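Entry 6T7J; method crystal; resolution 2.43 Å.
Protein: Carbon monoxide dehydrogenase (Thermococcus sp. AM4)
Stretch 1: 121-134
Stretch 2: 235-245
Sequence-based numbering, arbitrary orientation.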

# COMPACT_ATOMS: atom_id res chain seq x y z
N TYR A 121 -4.96 25.68 21.63
CA TYR A 121 -3.78 25.21 22.34
C TYR A 121 -2.54 25.19 21.47
O TYR A 121 -1.47 24.81 21.95
N TYR A 122 -2.65 25.60 20.20
CA TYR A 122 -1.53 25.62 19.28
C TYR A 122 -1.47 26.98 18.59
O TYR A 122 -2.50 27.56 18.24
N LYS A 123 -0.25 27.47 18.40
CA LYS A 123 0.02 28.80 17.90
C LYS A 123 0.60 28.73 16.49
O LYS A 123 0.99 27.67 15.99
N LEU A 124 0.63 29.89 15.84
CA LEU A 124 1.50 30.13 14.69
C LEU A 124 2.70 30.88 15.23
O LEU A 124 2.66 32.10 15.41
N THR A 125 3.77 30.15 15.53
CA THR A 125 4.92 30.75 16.21
C THR A 125 5.98 31.27 15.24
O THR A 125 6.66 32.25 15.56
N ASP A 126 6.14 30.64 14.08
CA ASP A 126 7.09 31.08 13.07
C ASP A 126 6.29 31.65 11.90
O ASP A 126 6.04 30.98 10.90
N VAL A 127 5.89 32.92 12.04
CA VAL A 127 5.13 33.58 10.98
C VAL A 127 6.02 33.84 9.77
O VAL A 127 5.54 33.89 8.64
N GLU A 128 7.33 34.00 9.99
CA GLU A 128 8.25 34.22 8.89
C GLU A 128 8.33 32.99 7.99
O GLU A 128 8.26 33.11 6.75
N LYS A 129 8.48 31.81 8.59
CA LYS A 129 8.48 30.58 7.82
C LYS A 129 7.16 30.39 7.09
O LYS A 129 7.14 29.98 5.92
N LEU A 130 6.04 30.69 7.75
CA LEU A 130 4.73 30.57 7.13
C LEU A 130 4.62 31.46 5.89
O LEU A 130 4.22 31.00 4.82
N LYS A 131 4.99 32.73 6.03
CA LYS A 131 4.89 33.66 4.91
C LYS A 131 5.83 33.26 3.77
O LYS A 131 5.44 33.30 2.60
N SER A 132 7.06 32.85 4.10
CA SER A 132 8.00 32.49 3.04
C SER A 132 7.57 31.22 2.31
O SER A 132 7.66 31.15 1.08
N LEU A 133 7.09 30.22 3.05
CA LEU A 133 6.61 29.00 2.41
C LEU A 133 5.37 29.27 1.56
O LEU A 133 5.22 28.69 0.48
N ALA A 134 4.49 30.16 2.03
CA ALA A 134 3.31 30.50 1.24
C ALA A 134 3.70 31.24 -0.04
O ALA A 134 3.12 31.00 -1.10
N THR A 235 7.97 18.72 8.23
CA THR A 235 9.01 19.55 8.84
C THR A 235 8.61 21.02 8.87
O THR A 235 8.72 21.68 9.91
N TYR A 236 8.16 21.55 7.73
CA TYR A 236 7.84 22.97 7.65
C TYR A 236 6.70 23.34 8.60
O TYR A 236 6.77 24.37 9.28
N LEU A 237 5.66 22.50 8.68
CA LEU A 237 4.54 22.81 9.55
C LEU A 237 4.89 22.61 11.02
O LEU A 237 4.40 23.36 11.87
N SER A 238 5.72 21.61 11.34
CA SER A 238 6.18 21.47 12.72
C SER A 238 6.99 22.69 13.15
O SER A 238 6.87 23.15 14.29
N ASP A 239 7.81 23.23 12.24
CA ASP A 239 8.54 24.45 12.55
C ASP A 239 7.59 25.64 12.72
O ASP A 239 7.75 26.43 13.65
N ILE A 240 6.61 25.77 11.83
CA ILE A 240 5.67 26.88 11.91
C ILE A 240 4.87 26.83 13.21
O ILE A 240 4.60 27.86 13.83
N LEU A 241 4.51 25.62 13.65
CA LEU A 241 3.66 25.49 14.83
C LEU A 241 4.45 25.57 16.13
O LEU A 241 3.99 26.19 17.10
N PHE A 242 5.63 24.95 16.19
CA PHE A 242 6.38 24.82 17.44
C PHE A 242 7.73 25.53 17.41
O PHE A 242 8.49 25.41 18.38
N GLY A 243 8.05 26.25 16.34
CA GLY A 243 9.30 26.98 16.29
C GLY A 243 10.37 26.29 15.47
O GLY A 243 10.53 25.07 15.55
N THR A 244 11.10 27.07 14.68
CA THR A 244 12.23 26.51 13.93
C THR A 244 13.38 26.24 14.89
O THR A 244 13.76 27.13 15.66
N PRO A 245 13.95 25.03 14.88
CA PRO A 245 15.02 24.72 15.83
C PRO A 245 16.22 25.64 15.69
O PRO A 245 16.63 26.00 14.58

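Helix 235-242 runs roughly antiparallel to helix 127-134, their directions 144° apart and their axes 8.6 Å apart at closest approach, and the residues on its near side meet both that helix and the loop leading into it.

Tyr236 is the first to point toward stretch 1. Its chi1 of -103° lies between wells, and one ring face receives the stem of Lys129: CE of Lys129 lies 3.5 Å from Tyr236 CD1, and the ammonium sits over the same face in a cation-pi contact, with Lys129 NZ 4.6 Å from the centroid of the Tyr236 ring. Leu133, with chi1 t and chi2 p, approaches the ring obliquely, its CD2 3.6 Å from Tyr236 CD1. An aromatic ring suits this place because its face can take both the CE methylene and the ammonium of Lys129.

Leu237 and Ser238 contribute little. Asp239 (m), one turn after Tyr236, points toward stretch 1 and forms a salt bridge, its OD2 2.8 Å from Lys129 NZ. The long lysine, t at chi1, can thus lie across the aromatic face while its charge is answered by a buried carboxylate.

Ile240 has the largest covered area of any residue in either stretch. Its CB points sideways, but the m, t conformation brings the end of the side chain nearer. CD1 lies 4.1 Å from Leu133 CD2 and 4.2 Å from Leu130 CB, CG1 is 3.9 Å from Lys129 CB, and CG2 is 3.9 Å from Leu124 CD2; a branched aliphatic side chain can fill such a divided space. Ile240 O accepts hydrogen bonds from Thr125 N at 3.0 Å, from Thr125 OG1 at 3.1 Å and from Asp126 N at 3.2 Å, tying the loop to the end of the helix.

Leu241 (m, t) points away overall, yet its CD2 reaches Tyr122 CB at 4.1 Å, an apolar contact that suits leucine. Phe242 (m) also starts away, but its large ring returns: Phe242 CE1 meets Tyr122 CD1 at 3.5 Å, rim to rim, with the ring planes at 67°.

Gly243 leaves the helix with positive phi. At its backbone angles a CB would be jammed against the preceding carbonyl O, which calls for glycine.

Thr244 (m) then points toward stretch 1, and its OG1 donates a very short hydrogen bond, 2.4 Å, to Asp126 OD2. The other carboxylate oxygen, Asp126 OD1, accepts from Lys129 N at 2.9 Å, so this aspartate (t) caps its own helix while holding the threonine.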

# COMPACT_ATOMS: atom_id res chain seq x y z
CB TYR A 121 -4.03 23.82 22.92
CG TYR A 121 -4.93 23.81 24.13
CD1 TYR A 121 -4.60 24.54 25.27
CD2 TYR A 121 -6.11 23.08 24.14
CE1 TYR A 121 -5.42 24.54 26.38
CE2 TYR A 121 -6.93 23.07 25.25
CZ TYR A 121 -6.59 23.80 26.37
OH TYR A 121 -7.41 23.80 27.47
CB TYR A 122 -1.64 24.50 18.24
CG TYR A 122 -1.58 23.11 18.84
CD1 TYR A 122 -0.37 22.46 19.00
CD2 TYR A 122 -2.73 22.46 19.27
CE1 TYR A 122 -0.30 21.20 19.55
CE2 TYR A 122 -2.68 21.20 19.82
CZ TYR A 122 -1.46 20.57 19.96
OH TYR A 122 -1.39 19.31 20.51
CB LYS A 123 1.00 29.55 18.81
CG LYS A 123 0.41 30.06 20.11
CD LYS A 123 0.79 29.18 21.29
CE LYS A 123 -0.39 28.98 22.24
NZ LYS A 123 -0.08 27.99 23.30
CB LEU A 124 0.77 30.91 13.60
CG LEU A 124 -0.40 30.23 12.90
CD1 LEU A 124 -1.08 31.19 11.93
CD2 LEU A 124 0.06 28.97 12.18
CB THR A 125 5.56 29.74 17.16
OG1 THR A 125 6.19 28.70 16.41
CG2 THR A 125 4.52 29.14 18.08
CB ASP A 126 8.01 29.94 12.63
CG ASP A 126 9.31 30.44 12.01
OD1 ASP A 126 9.28 31.47 11.31
OD2 ASP A 126 10.36 29.80 12.24
CB VAL A 127 4.50 34.87 11.53
CG1 VAL A 127 3.60 35.51 10.49
CG2 VAL A 127 3.72 34.58 12.80
CB GLU A 128 9.63 34.58 9.43
CG GLU A 128 9.93 36.07 9.42
CD GLU A 128 9.68 36.69 8.06
OE1 GLU A 128 8.55 36.95 7.69
OE2 GLU A 128 10.58 36.93 7.31
CB LYS A 129 8.76 29.39 8.74
CG LYS A 129 9.21 28.13 8.02
CD LYS A 129 10.44 27.54 8.69
CE LYS A 129 10.77 26.17 8.12
NZ LYS A 129 12.13 25.71 8.51
CB LEU A 130 3.64 30.90 8.14
CG LEU A 130 2.25 31.32 7.66
CD1 LEU A 130 1.59 30.24 6.83
CD2 LEU A 130 1.36 31.68 8.84
CB LYS A 131 5.18 35.08 5.38
CG LYS A 131 4.11 35.64 6.31
CD LYS A 131 4.14 37.16 6.35
CE LYS A 131 4.49 37.67 7.74
NZ LYS A 131 3.85 38.99 8.04
CB SER A 132 9.41 32.32 3.62
OG SER A 132 10.24 31.59 2.73
CB LEU A 133 6.30 27.93 3.47
CG LEU A 133 5.55 26.69 3.01
CD1 LEU A 133 6.34 25.94 1.94
CD2 LEU A 133 5.24 25.77 4.19
CB ALA A 134 2.34 31.33 2.07
CB THR A 235 10.33 19.36 8.09
OG1 THR A 235 10.80 18.01 8.27
CG2 THR A 235 11.39 20.33 8.61
CB TYR A 236 7.48 23.35 6.22
CG TYR A 236 8.58 24.08 5.48
CD1 TYR A 236 8.63 25.47 5.47
CD2 TYR A 236 9.56 23.38 4.79
CE1 TYR A 236 9.63 26.14 4.79
CE2 TYR A 236 10.57 24.05 4.11
CZ TYR A 236 10.60 25.43 4.11
OH TYR A 236 11.59 26.10 3.44
CB LEU A 237 3.33 21.96 9.17
CG LEU A 237 2.67 22.36 7.85
CD1 LEU A 237 1.37 21.61 7.67
CD2 LEU A 237 2.43 23.86 7.78
CB SER A 238 7.00 20.19 12.87
OG SER A 238 6.37 19.10 12.23
CB ASP A 239 9.56 24.75 11.45
CG ASP A 239 10.75 23.81 11.49
OD1 ASP A 239 10.84 23.00 12.44
OD2 ASP A 239 11.60 23.88 10.58
CB ILE A 240 4.74 26.89 10.68
CG1 ILE A 240 5.51 27.35 9.44
CG2 ILE A 240 3.51 27.76 10.91
CD1 ILE A 240 4.88 26.91 8.13
CB LEU A 241 2.88 24.17 14.77
CG LEU A 241 1.60 24.13 13.94
CD1 LEU A 241 1.25 22.70 13.55
CD2 LEU A 241 0.44 24.78 14.69
CB PHE A 242 6.58 23.35 17.79
CG PHE A 242 5.32 22.54 17.77
CD1 PHE A 242 4.28 22.83 18.64
CD2 PHE A 242 5.16 21.50 16.88
CE1 PHE A 242 3.12 22.09 18.63
CE2 PHE A 242 4.00 20.76 16.85
CZ PHE A 242 2.98 21.06 17.73
CB THR A 244 12.67 27.48 12.83
OG1 THR A 244 11.57 27.73 11.94
CG2 THR A 244 13.83 26.89 12.04
CB PRO A 245 15.38 23.27 15.49
CG PRO A 245 14.13 22.71 14.88
CD PRO A 245 13.52 23.85 14.11